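Local coordinates for protein Exo beta-1,2-glucooligosaccharide sophorohydrolase (non-reducing end) (Parabacteroides distasonis ATCC 8503, PDB 5Z06) that hydrolyses linear beta-1,2-glucan and beta-1,2-glucooligosaccharides as an exo-type enzyme, releasing sophorose from the non-reducing end, at residues 527-532 / 599-604; 504-509 / 603-608; 523-528 / 560-565; 496-501 / 510-515. All blocks are in the same frame, centred on the assembly; numbering follows the deposited sequence.

Interaction 1. Residues 527-532 / 599-604; sequences GVSNGG and AQEPMP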
# COMPACT_ATOMS: atom_id res chain seq x y z
N GLY A 527 -16.83 5.37 21.05
CA GLY A 527 -16.47 4.67 19.84
C GLY A 527 -17.61 3.87 19.28
O GLY A 527 -18.38 3.25 20.02
N VAL A 528 -17.69 3.87 17.97
CA VAL A 528 -18.66 3.06 17.26
C VAL A 528 -18.19 1.64 17.39
O VAL A 528 -16.99 1.34 17.25
CB VAL A 528 -18.70 3.42 15.78
CG1 VAL A 528 -19.55 2.42 15.00
CG2 VAL A 528 -19.24 4.84 15.60
N SER A 529 -19.13 0.74 17.65
CA SER A 529 -18.84 -0.67 17.73
C SER A 529 -17.72 -0.87 18.74
O SER A 529 -17.75 -0.20 19.79
CB SER A 529 -18.54 -1.22 16.34
OG SER A 529 -18.52 -2.62 16.38
N ASN A 530 -16.74 -1.74 18.47
CA ASN A 530 -15.61 -1.89 19.38
C ASN A 530 -14.38 -1.08 18.98
O ASN A 530 -13.29 -1.36 19.45
CB ASN A 530 -15.28 -3.37 19.68
CG ASN A 530 -14.82 -4.15 18.47
OD1 ASN A 530 -14.75 -3.63 17.36
ND2 ASN A 530 -14.51 -5.42 18.69
N GLY A 531 -14.59 -0.05 18.15
CA GLY A 531 -13.55 0.93 17.83
C GLY A 531 -13.39 1.25 16.35
O GLY A 531 -12.80 2.27 15.99
N GLY A 532 -13.92 0.37 15.50
CA GLY A 532 -13.80 0.53 14.08
C GLY A 532 -12.43 0.06 13.62
O GLY A 532 -11.67 -0.55 14.40
N ALA A 599 -12.50 -2.12 4.98
CA ALA A 599 -12.26 -1.36 6.19
C ALA A 599 -12.38 -2.34 7.35
O ALA A 599 -13.40 -2.40 8.00
CB ALA A 599 -13.24 -0.19 6.30
N GLN A 600 -11.34 -3.14 7.60
CA GLN A 600 -11.46 -4.23 8.54
C GLN A 600 -11.48 -3.75 9.96
O GLN A 600 -10.95 -2.68 10.29
CB GLN A 600 -10.33 -5.26 8.35
CG GLN A 600 -10.27 -5.90 6.98
CD GLN A 600 -11.58 -6.57 6.59
OE1 GLN A 600 -12.57 -5.90 6.37
NE2 GLN A 600 -11.57 -7.90 6.50
N GLU A 601 -12.11 -4.56 10.80
CA GLU A 601 -12.28 -4.24 12.22
C GLU A 601 -12.17 -5.53 13.00
O GLU A 601 -12.36 -6.59 12.40
CB GLU A 601 -13.68 -3.64 12.51
CG GLU A 601 -14.19 -2.63 11.51
CD GLU A 601 -15.64 -2.26 11.77
OE1 GLU A 601 -16.16 -2.57 12.86
OE2 GLU A 601 -16.24 -1.64 10.86
N PRO A 602 -11.96 -5.45 14.33
CA PRO A 602 -12.04 -6.66 15.16
C PRO A 602 -13.50 -7.03 15.41
O PRO A 602 -14.01 -6.97 16.54
CB PRO A 602 -11.30 -6.25 16.45
CG PRO A 602 -11.52 -4.78 16.56
CD PRO A 602 -11.62 -4.26 15.14
N MET A 603 -14.16 -7.42 14.33
CA MET A 603 -15.55 -7.84 14.32
C MET A 603 -15.66 -8.88 13.20
O MET A 603 -15.11 -8.64 12.12
CB MET A 603 -16.45 -6.64 13.98
CG MET A 603 -16.52 -5.57 15.06
SD MET A 603 -17.31 -6.15 16.57
CE MET A 603 -19.02 -6.18 16.01
N PRO A 604 -16.38 -10.01 13.44
CA PRO A 604 -16.49 -11.07 12.41
C PRO A 604 -16.81 -10.60 11.01
O PRO A 604 -16.22 -11.08 10.06
CB PRO A 604 -17.63 -11.94 12.94
CG PRO A 604 -17.51 -11.83 14.44
CD PRO A 604 -16.95 -10.45 14.73
O HOH W 1 -18.61 -3.10 13.80
O HOH W 2 -15.25 -2.03 15.22

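Interaction 2. Residues 504-509 / 603-608; sequences WGRVED and MPHRDN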
# COMPACT_ATOMS: atom_id res chain seq x y z
N TRP A 504 -22.63 2.33 9.35
CA TRP A 504 -21.34 1.75 9.01
C TRP A 504 -20.94 0.70 10.02
O TRP A 504 -20.43 -0.33 9.63
CB TRP A 504 -20.25 2.81 8.80
CG TRP A 504 -19.67 3.52 10.01
CD1 TRP A 504 -19.97 4.79 10.45
CD2 TRP A 504 -18.64 3.03 10.88
NE1 TRP A 504 -19.19 5.11 11.53
CE2 TRP A 504 -18.36 4.06 11.81
CE3 TRP A 504 -17.92 1.82 10.95
CZ2 TRP A 504 -17.41 3.91 12.80
CZ3 TRP A 504 -16.98 1.68 11.94
CH2 TRP A 504 -16.74 2.71 12.87
N GLY A 505 -21.22 0.95 11.29
CA GLY A 505 -20.83 0.07 12.37
C GLY A 505 -21.56 -1.26 12.35
O GLY A 505 -21.02 -2.27 12.81
N ARG A 506 -22.79 -1.25 11.83
CA ARG A 506 -23.66 -2.45 11.80
C ARG A 506 -24.02 -2.94 13.21
O ARG A 506 -24.38 -4.08 13.39
CB ARG A 506 -23.00 -3.61 10.99
CG ARG A 506 -22.33 -3.20 9.68
CD ARG A 506 -23.26 -2.40 8.77
NE ARG A 506 -24.52 -3.10 8.45
CZ ARG A 506 -25.68 -2.51 8.10
NH1 ARG A 506 -25.79 -1.18 8.04
NH2 ARG A 506 -26.76 -3.26 7.82
N VAL A 507 -23.87 -2.05 14.19
CA VAL A 507 -24.22 -2.32 15.57
C VAL A 507 -24.75 -1.01 16.10
O VAL A 507 -24.59 0.05 15.49
CB VAL A 507 -23.04 -2.79 16.46
CG1 VAL A 507 -22.55 -4.18 16.03
CG2 VAL A 507 -21.91 -1.78 16.47
N GLU A 508 -25.39 -1.12 17.25
CA GLU A 508 -25.93 0.03 17.93
C GLU A 508 -24.85 0.66 18.81
O GLU A 508 -24.95 1.83 19.16
CB GLU A 508 -27.12 -0.39 18.77
CG GLU A 508 -28.31 -0.89 17.97
CD GLU A 508 -29.13 0.24 17.40
OE1 GLU A 508 -29.84 0.91 18.20
OE2 GLU A 508 -29.06 0.47 16.16
N ASP A 509 -23.82 -0.12 19.16
CA ASP A 509 -22.81 0.28 20.12
C ASP A 509 -22.13 1.55 19.60
O ASP A 509 -21.70 1.58 18.44
CB ASP A 509 -21.70 -0.79 20.30
CG ASP A 509 -22.22 -2.19 20.66
OD1 ASP A 509 -23.44 -2.46 20.56
OD2 ASP A 509 -21.39 -3.04 21.03
N MET A 603 -14.16 -7.42 14.33
CA MET A 603 -15.55 -7.84 14.32
C MET A 603 -15.66 -8.88 13.20
O MET A 603 -15.11 -8.64 12.12
CB MET A 603 -16.45 -6.64 13.98
CG MET A 603 -16.52 -5.57 15.06
SD MET A 603 -17.31 -6.15 16.57
CE MET A 603 -19.02 -6.18 16.01
N PRO A 604 -16.38 -10.01 13.44
CA PRO A 604 -16.49 -11.07 12.41
C PRO A 604 -16.81 -10.60 11.01
O PRO A 604 -16.22 -11.08 10.06
CB PRO A 604 -17.63 -11.94 12.94
CG PRO A 604 -17.51 -11.83 14.44
CD PRO A 604 -16.95 -10.45 14.73
N HIS A 605 -17.73 -9.65 10.91
CA HIS A 605 -18.20 -9.17 9.60
C HIS A 605 -17.22 -8.21 8.90
O HIS A 605 -17.47 -7.77 7.77
CB HIS A 605 -19.57 -8.52 9.74
CG HIS A 605 -19.52 -7.14 10.33
ND1 HIS A 605 -19.08 -6.90 11.61
CD2 HIS A 605 -19.84 -5.93 9.81
CE1 HIS A 605 -19.15 -5.60 11.86
NE2 HIS A 605 -19.59 -4.99 10.77
N ARG A 606 -16.13 -7.86 9.58
CA ARG A 606 -15.11 -7.01 9.02
C ARG A 606 -13.76 -7.69 9.26
O ARG A 606 -12.75 -7.02 9.46
CB ARG A 606 -15.18 -5.63 9.68
CG ARG A 606 -16.46 -4.87 9.37
CD ARG A 606 -16.41 -4.16 8.01
NE ARG A 606 -17.71 -3.59 7.68
CZ ARG A 606 -18.68 -4.20 7.00
NH1 ARG A 606 -18.51 -5.42 6.49
NH2 ARG A 606 -19.83 -3.56 6.79
N ASP A 607 -13.76 -9.02 9.21
CA ASP A 607 -12.51 -9.78 9.32
C ASP A 607 -12.58 -10.97 8.39
O ASP A 607 -13.51 -11.76 8.46
CB ASP A 607 -12.32 -10.23 10.75
CG ASP A 607 -11.01 -10.92 10.97
OD1 ASP A 607 -10.08 -10.70 10.19
OD2 ASP A 607 -10.92 -11.68 11.96
N ASN A 608 -11.59 -11.10 7.52
CA ASN A 608 -11.52 -12.22 6.58
C ASN A 608 -10.11 -12.81 6.53
O ASN A 608 -9.75 -13.49 5.58
CB ASN A 608 -11.98 -11.76 5.20
CG ASN A 608 -11.14 -10.63 4.67
OD1 ASN A 608 -10.08 -10.31 5.22
ND2 ASN A 608 -11.60 -10.00 3.61
O HOH W 3 -18.71 -2.36 10.12
O HOH W 4 -19.92 -0.89 7.23

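Interaction 3. Residues 523-528 / 560-565; sequences NLKVGV and NQKMAK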
# COMPACT_ATOMS: atom_id res chain seq x y z
N ASN A 523 -13.77 -1.48 29.01
CA ASN A 523 -14.90 -0.63 28.86
C ASN A 523 -14.59 0.57 27.99
O ASN A 523 -13.81 1.44 28.38
CB ASN A 523 -15.42 -0.13 30.17
CG ASN A 523 -16.73 0.56 29.98
OD1 ASN A 523 -16.77 1.75 29.73
ND2 ASN A 523 -17.79 -0.22 29.93
N LEU A 524 -15.27 0.64 26.86
CA LEU A 524 -15.02 1.64 25.86
C LEU A 524 -15.97 2.80 26.08
O LEU A 524 -17.16 2.67 25.83
CB LEU A 524 -15.25 1.01 24.47
CG LEU A 524 -14.57 1.67 23.30
CD1 LEU A 524 -13.05 1.73 23.51
CD2 LEU A 524 -14.91 0.92 22.02
N LYS A 525 -15.45 3.93 26.57
CA LYS A 525 -16.31 5.11 26.79
C LYS A 525 -16.85 5.70 25.49
O LYS A 525 -18.00 6.11 25.41
CB LYS A 525 -15.56 6.17 27.58
CG LYS A 525 -15.35 5.80 29.04
CD LYS A 525 -14.43 6.81 29.71
CE LYS A 525 -14.31 6.61 31.20
NZ LYS A 525 -12.99 6.03 31.56
N VAL A 526 -16.02 5.72 24.47
CA VAL A 526 -16.41 6.31 23.20
C VAL A 526 -16.05 5.35 22.09
O VAL A 526 -15.05 4.63 22.17
CB VAL A 526 -15.66 7.63 23.01
CG1 VAL A 526 -15.73 8.12 21.57
CG2 VAL A 526 -16.21 8.68 23.97
N GLY A 527 -16.83 5.37 21.05
CA GLY A 527 -16.47 4.67 19.84
C GLY A 527 -17.61 3.87 19.28
O GLY A 527 -18.38 3.25 20.02
N VAL A 528 -17.69 3.87 17.97
CA VAL A 528 -18.66 3.06 17.26
C VAL A 528 -18.19 1.64 17.39
O VAL A 528 -16.99 1.34 17.25
CB VAL A 528 -18.70 3.42 15.78
CG1 VAL A 528 -19.55 2.42 15.00
CG2 VAL A 528 -19.24 4.84 15.60
N ASN A 560 -8.41 5.40 23.05
CA ASN A 560 -7.73 4.87 21.88
C ASN A 560 -6.97 3.60 22.26
O ASN A 560 -7.04 2.60 21.56
CB ASN A 560 -6.74 5.89 21.29
CG ASN A 560 -7.43 7.05 20.61
OD1 ASN A 560 -8.66 7.12 20.56
ND2 ASN A 560 -6.63 7.98 20.10
N GLN A 561 -6.26 3.66 23.37
CA GLN A 561 -5.47 2.51 23.82
C GLN A 561 -6.36 1.30 24.03
O GLN A 561 -5.98 0.19 23.69
CB GLN A 561 -4.70 2.85 25.09
CG GLN A 561 -3.87 1.72 25.66
CD GLN A 561 -3.25 2.11 26.97
OE1 GLN A 561 -3.96 2.50 27.90
NE2 GLN A 561 -1.93 2.02 27.06
N LYS A 562 -7.54 1.53 24.59
CA LYS A 562 -8.52 0.48 24.72
C LYS A 562 -8.89 -0.13 23.39
O LYS A 562 -9.02 -1.36 23.30
CB LYS A 562 -9.79 0.99 25.40
CG LYS A 562 -9.64 1.05 26.89
CD LYS A 562 -10.83 1.73 27.49
CE LYS A 562 -10.66 1.92 28.98
NZ LYS A 562 -11.85 2.67 29.45
N MET A 563 -9.08 0.71 22.38
CA MET A 563 -9.34 0.20 21.04
C MET A 563 -8.21 -0.71 20.54
O MET A 563 -8.47 -1.78 20.00
CB MET A 563 -9.63 1.33 20.08
CG MET A 563 -10.93 2.04 20.42
SD MET A 563 -11.23 3.43 19.32
CE MET A 563 -12.83 3.95 19.89
N ALA A 564 -6.97 -0.30 20.73
CA ALA A 564 -5.85 -1.12 20.33
C ALA A 564 -5.88 -2.46 21.05
O ALA A 564 -5.76 -3.51 20.43
CB ALA A 564 -4.54 -0.41 20.58
N LYS A 565 -6.05 -2.42 22.37
CA LYS A 565 -6.09 -3.66 23.15
C LYS A 565 -7.24 -4.57 22.76
O LYS A 565 -7.09 -5.77 22.77
CB LYS A 565 -6.20 -3.34 24.62
CG LYS A 565 -4.89 -2.86 25.22
CD LYS A 565 -5.13 -2.22 26.57
CE LYS A 565 -4.57 -3.01 27.72
NZ LYS A 565 -5.16 -2.51 28.99
O HOH W 5 -12.28 4.98 27.57

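Interaction 4. Residues 496-501 / 510-515; sequences YAQEYR and GKMYTN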
# COMPACT_ATOMS: atom_id res chain seq x y z
N TYR A 496 -29.76 11.52 13.31
CA TYR A 496 -29.09 11.29 12.05
C TYR A 496 -27.68 10.73 12.30
O TYR A 496 -27.25 9.81 11.61
CB TYR A 496 -29.01 12.57 11.21
CG TYR A 496 -28.25 12.33 9.92
CD1 TYR A 496 -26.86 12.36 9.89
CD2 TYR A 496 -28.92 12.03 8.74
CE1 TYR A 496 -26.15 12.09 8.74
CE2 TYR A 496 -28.22 11.79 7.57
CZ TYR A 496 -26.82 11.82 7.58
OH TYR A 496 -26.08 11.57 6.46
N ALA A 497 -26.97 11.30 13.27
CA ALA A 497 -25.58 10.89 13.55
C ALA A 497 -25.56 9.51 14.17
O ALA A 497 -24.64 8.73 13.93
CB ALA A 497 -24.89 11.89 14.47
N GLN A 498 -26.58 9.22 14.97
CA GLN A 498 -26.76 7.88 15.53
C GLN A 498 -26.94 6.87 14.41
O GLN A 498 -26.25 5.85 14.39
CB GLN A 498 -27.95 7.84 16.48
CG GLN A 498 -27.75 8.63 17.76
CD GLN A 498 -29.02 8.74 18.58
OE1 GLN A 498 -29.78 7.78 18.68
NE2 GLN A 498 -29.23 9.90 19.19
N GLU A 499 -27.84 7.17 13.48
CA GLU A 499 -28.07 6.31 12.32
C GLU A 499 -26.83 6.15 11.43
O GLU A 499 -26.56 5.07 10.94
CB GLU A 499 -29.23 6.85 11.48
CG GLU A 499 -30.60 6.63 12.12
CD GLU A 499 -31.76 7.24 11.32
OE1 GLU A 499 -31.54 7.97 10.33
OE2 GLU A 499 -32.92 6.99 11.70
N TYR A 500 -26.08 7.22 11.24
CA TYR A 500 -24.84 7.18 10.48
C TYR A 500 -23.84 6.20 11.10
O TYR A 500 -23.25 5.39 10.39
CB TYR A 500 -24.24 8.58 10.41
CG TYR A 500 -22.91 8.65 9.73
CD1 TYR A 500 -21.74 8.43 10.46
CD2 TYR A 500 -22.82 8.94 8.38
CE1 TYR A 500 -20.51 8.50 9.86
CE2 TYR A 500 -21.57 9.00 7.77
CZ TYR A 500 -20.42 8.79 8.52
OH TYR A 500 -19.17 8.84 7.94
N ARG A 501 -23.69 6.28 12.41
CA ARG A 501 -22.83 5.39 13.15
C ARG A 501 -23.26 3.95 13.02
O ARG A 501 -22.44 3.08 12.67
CB ARG A 501 -22.77 5.79 14.60
CG ARG A 501 -22.02 7.10 14.79
CD ARG A 501 -22.23 7.60 16.19
NE ARG A 501 -21.69 8.94 16.37
CZ ARG A 501 -22.34 10.01 16.83
NH1 ARG A 501 -23.61 9.95 17.24
NH2 ARG A 501 -21.68 11.17 16.92
N GLY A 510 -22.06 2.59 20.44
CA GLY A 510 -21.41 3.83 20.06
C GLY A 510 -22.22 4.76 19.17
O GLY A 510 -21.74 5.82 18.77
N LYS A 511 -23.47 4.39 18.88
CA LYS A 511 -24.31 5.27 18.09
C LYS A 511 -24.55 6.63 18.81
O LYS A 511 -24.80 7.62 18.14
CB LYS A 511 -25.63 4.60 17.69
CG LYS A 511 -26.63 4.49 18.82
CD LYS A 511 -27.90 3.83 18.33
CE LYS A 511 -29.01 4.01 19.34
NZ LYS A 511 -30.30 3.57 18.77
N MET A 512 -24.43 6.66 20.13
CA MET A 512 -24.53 7.92 20.91
C MET A 512 -23.20 8.68 21.03
O MET A 512 -23.06 9.55 21.88
CB MET A 512 -25.06 7.62 22.34
CG MET A 512 -26.43 6.94 22.42
SD MET A 512 -27.63 7.85 21.45
CE MET A 512 -27.92 9.30 22.49
N TYR A 513 -22.24 8.33 20.18
CA TYR A 513 -20.83 8.78 20.25
C TYR A 513 -20.12 8.09 21.37
O TYR A 513 -19.11 7.39 21.15
CB TYR A 513 -20.63 10.30 20.36
CG TYR A 513 -19.16 10.62 20.33
CD1 TYR A 513 -18.44 10.56 19.15
CD2 TYR A 513 -18.48 10.94 21.50
CE1 TYR A 513 -17.07 10.85 19.12
CE2 TYR A 513 -17.13 11.20 21.48
CZ TYR A 513 -16.43 11.15 20.29
OH TYR A 513 -15.09 11.42 20.33
N THR A 514 -20.61 8.33 22.57
CA THR A 514 -20.35 7.46 23.70
C THR A 514 -20.85 6.05 23.42
O THR A 514 -21.79 5.82 22.65
CB THR A 514 -21.06 7.94 24.96
OG1 THR A 514 -22.44 8.17 24.64
CG2 THR A 514 -20.42 9.21 25.47
N ASN A 515 -20.24 5.11 24.10
CA ASN A 515 -20.51 3.71 23.84
C ASN A 515 -20.88 3.08 25.19
O ASN A 515 -22.04 2.71 25.40
CB ASN A 515 -19.28 3.08 23.16
CG ASN A 515 -19.45 1.61 22.86
OD1 ASN A 515 -20.03 0.86 23.65
ND2 ASN A 515 -18.92 1.18 21.72

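Interaction 1. Residues 527-532 / 599-604
Asn530 and Pro602 form the one direct hydrogen bond between 527-532 and 599-604, ND2 of Asn530 donating to O of Pro602 at 2.7 Å. The bond is nearly straight (168° at the hydrogen), and the acceptor lies close to the amide plane of Asn530.

Two bridging waters supply the remaining polar links, and both donate to OE1 of Glu601. One accepts from OG of Ser529, which lies 2.6 Å from it. The other also donates to OD1 of Asn530 and accepts from N of Gly532, so OE1 of Glu601 reaches Ser529, Asn530 and the backbone of Gly532 through water.

Packing closes the rest of the buried interface. Bent at chi2 and chi3, Met603 slides past Asn530 in the opposite direction, with SD 3.6 Å from ND2 of Asn530, and its CE comes within 3.6 Å of OG of Ser529. CG of Pro602 rests 3.5 Å from OD1 of Asn530, while CG of Glu601 lies 3.8 Å from C of Gly532.

NE1 of Trp463 hydrogen-bonds to O of Gly531. The pairing joins a type II' beta turn, Val528 to Gly531, to an inverse gamma turn centred on Pro602, two loops of the glucoamylase-like domain, whose family clan is that of six-hairpin (alpha/alpha)6 barrels.

Interaction 2. Residues 504-509 / 603-608
Arg506 meets His605 just past the C-terminal end of helix 495-505, where Arg506 is the first residue to leave helical geometry and does so with positive phi; opposite it lies the short 3-10 turn at 604-605. CB of Arg506 already lies 3.7 Å from NE2 of His605. CG comes closer, 3.4 Å from the same nitrogen, and the two side chains cross at about a right angle. CD moves on to Arg606, lying 4.1 Å from its NH2. Bends at chi2 (-53°) and chi3 (-56°) place CD and NE in turn, and NH1 at the tip donates to O of Asp503 back in the helix.

The two partners are also packed on each other: CD2 of His605 stands 3.5 Å above the centre of the Arg606 guanidinium. Nearby, Val507 and Met603 reach toward each other tip to tip, CG1 of Val507 and CE of Met603 4.1 Å apart, an apolar pair beside polar groups linked by water. Two waters both donate to O of Trp504, a carbonyl at the helix end. One of them is 2.8 Å from NE2 of His605; the other, at the edge of the Arg606 guanidinium and in its plane, accepts from NH2 of Arg606 at 2.7 Å.

Interaction 3. Residues 523-528 / 560-565
Asn523 offers its backbone O to NZ of Lys562, which approaches nearly along the C=O axis (164°); the modelled separation is 2.5 Å, and so short a length is doubtful. Extended beyond CG, the lysine chain also passes the same oxygen with CD and CE. Leu524 follows, its CD1 set against the root of the helix side chains: CD1 is 3.8 Å from CB of Lys562 and equally 3.8 Å from CG of Met563, and the leucine and methionine cross at about a right angle. At Lys525 the ammonium lies 4.1 Å from NZ of Lys562. Their like charges are probably eased by Glu558, which forms a salt bridge with Lys525 and a long, weak ion pair with Lys562.

The contact seats the loop after strand 522-523 on helix 556-573 of the glucoamylase-like domain, with a water bound to NZ of Lys562 and only weakly to N of Lys525. Val526 turns its carbonyl to the helix: O is 3.3 Å from CE of Met563 and accepts a hydrogen bond from ND2 of Asn559. Last comes Gly527, whose CA lies 3.7 Å from CE of Met563, the end of a methionine chain extended beyond CG.

Interaction 4. Residues 496-501 / 510-515
A type I beta turn, Gly510 to Tyr513, folds back against helix 495-505 from which the chain has just emerged, with Lys511 facing Gln498 and Arg501. The carbonyl O of Lys511 is the shared acceptor. NH1 of Arg501 donates to it at 2.8 Å with 147° at the hydrogen, coming from above the carbonyl plane, and CA of Gln498 adds a CA-H...O contact at 3.3 Å. CG of Gln498 lies close to the same oxygen, and CB of Lys511 packs 3.6 Å from O of Gln498.

Arg501 is extended from CG to NE (chi3 -172°, NE anti to CB), and its buried guanidinium lies against the turn. Over one face, offset toward the rim, N of Tyr513 stands 3.5 Å above the plane; that N also closes the turn by bonding to O of Gly510. CB of Tyr513 lies 3.7 Å from NH2 of Arg501, the ring and guanidinium planes being 65° apart. Within this helix-and-loop part of the glucoamylase-like domain the guanidinium has further partners: NE donates to O of Gly462 and NH1 to O of Ser492, so the carbonyls of Lys511, Gly462 and Ser492 are among the acceptors that fix it.

Beside this, the bend of Met512 at chi2 places its sulphur against the amide of Gln498, with SD 3.3 Å from CD. NE2 of that amide bonds to O of Gln493, whose own NE2 donates to O of Met512. The ammonium of Lys511 forms a salt bridge with Glu508, and the hydroxyl of Tyr513 pairs with that of Tyr556.

How the interactions relate
All four interactions belong to one neighbourhood of the glucoamylase-like domain. Interactions 1 and 2 have centres 5 Å apart and share Met603 and Pro604; interactions 1 and 3 are 10 Å apart and share Gly527 and Val528. Interaction 4 lies 14 to 15 Å from the others and uses helix 495-505, as does interaction 2. Along the chain, 496-501, 504-509 and 510-515 come first, 523-532 follows, then helix 556-573 and finally 599-608. Backbone bonds interlock them: Asp509 with Ser529, Tyr513 with Gly527, Asn515 with Lys525. The segment 523-532 therefore lies at the middle, joining distant parts of the sequence into one connected group of loops and helix ends.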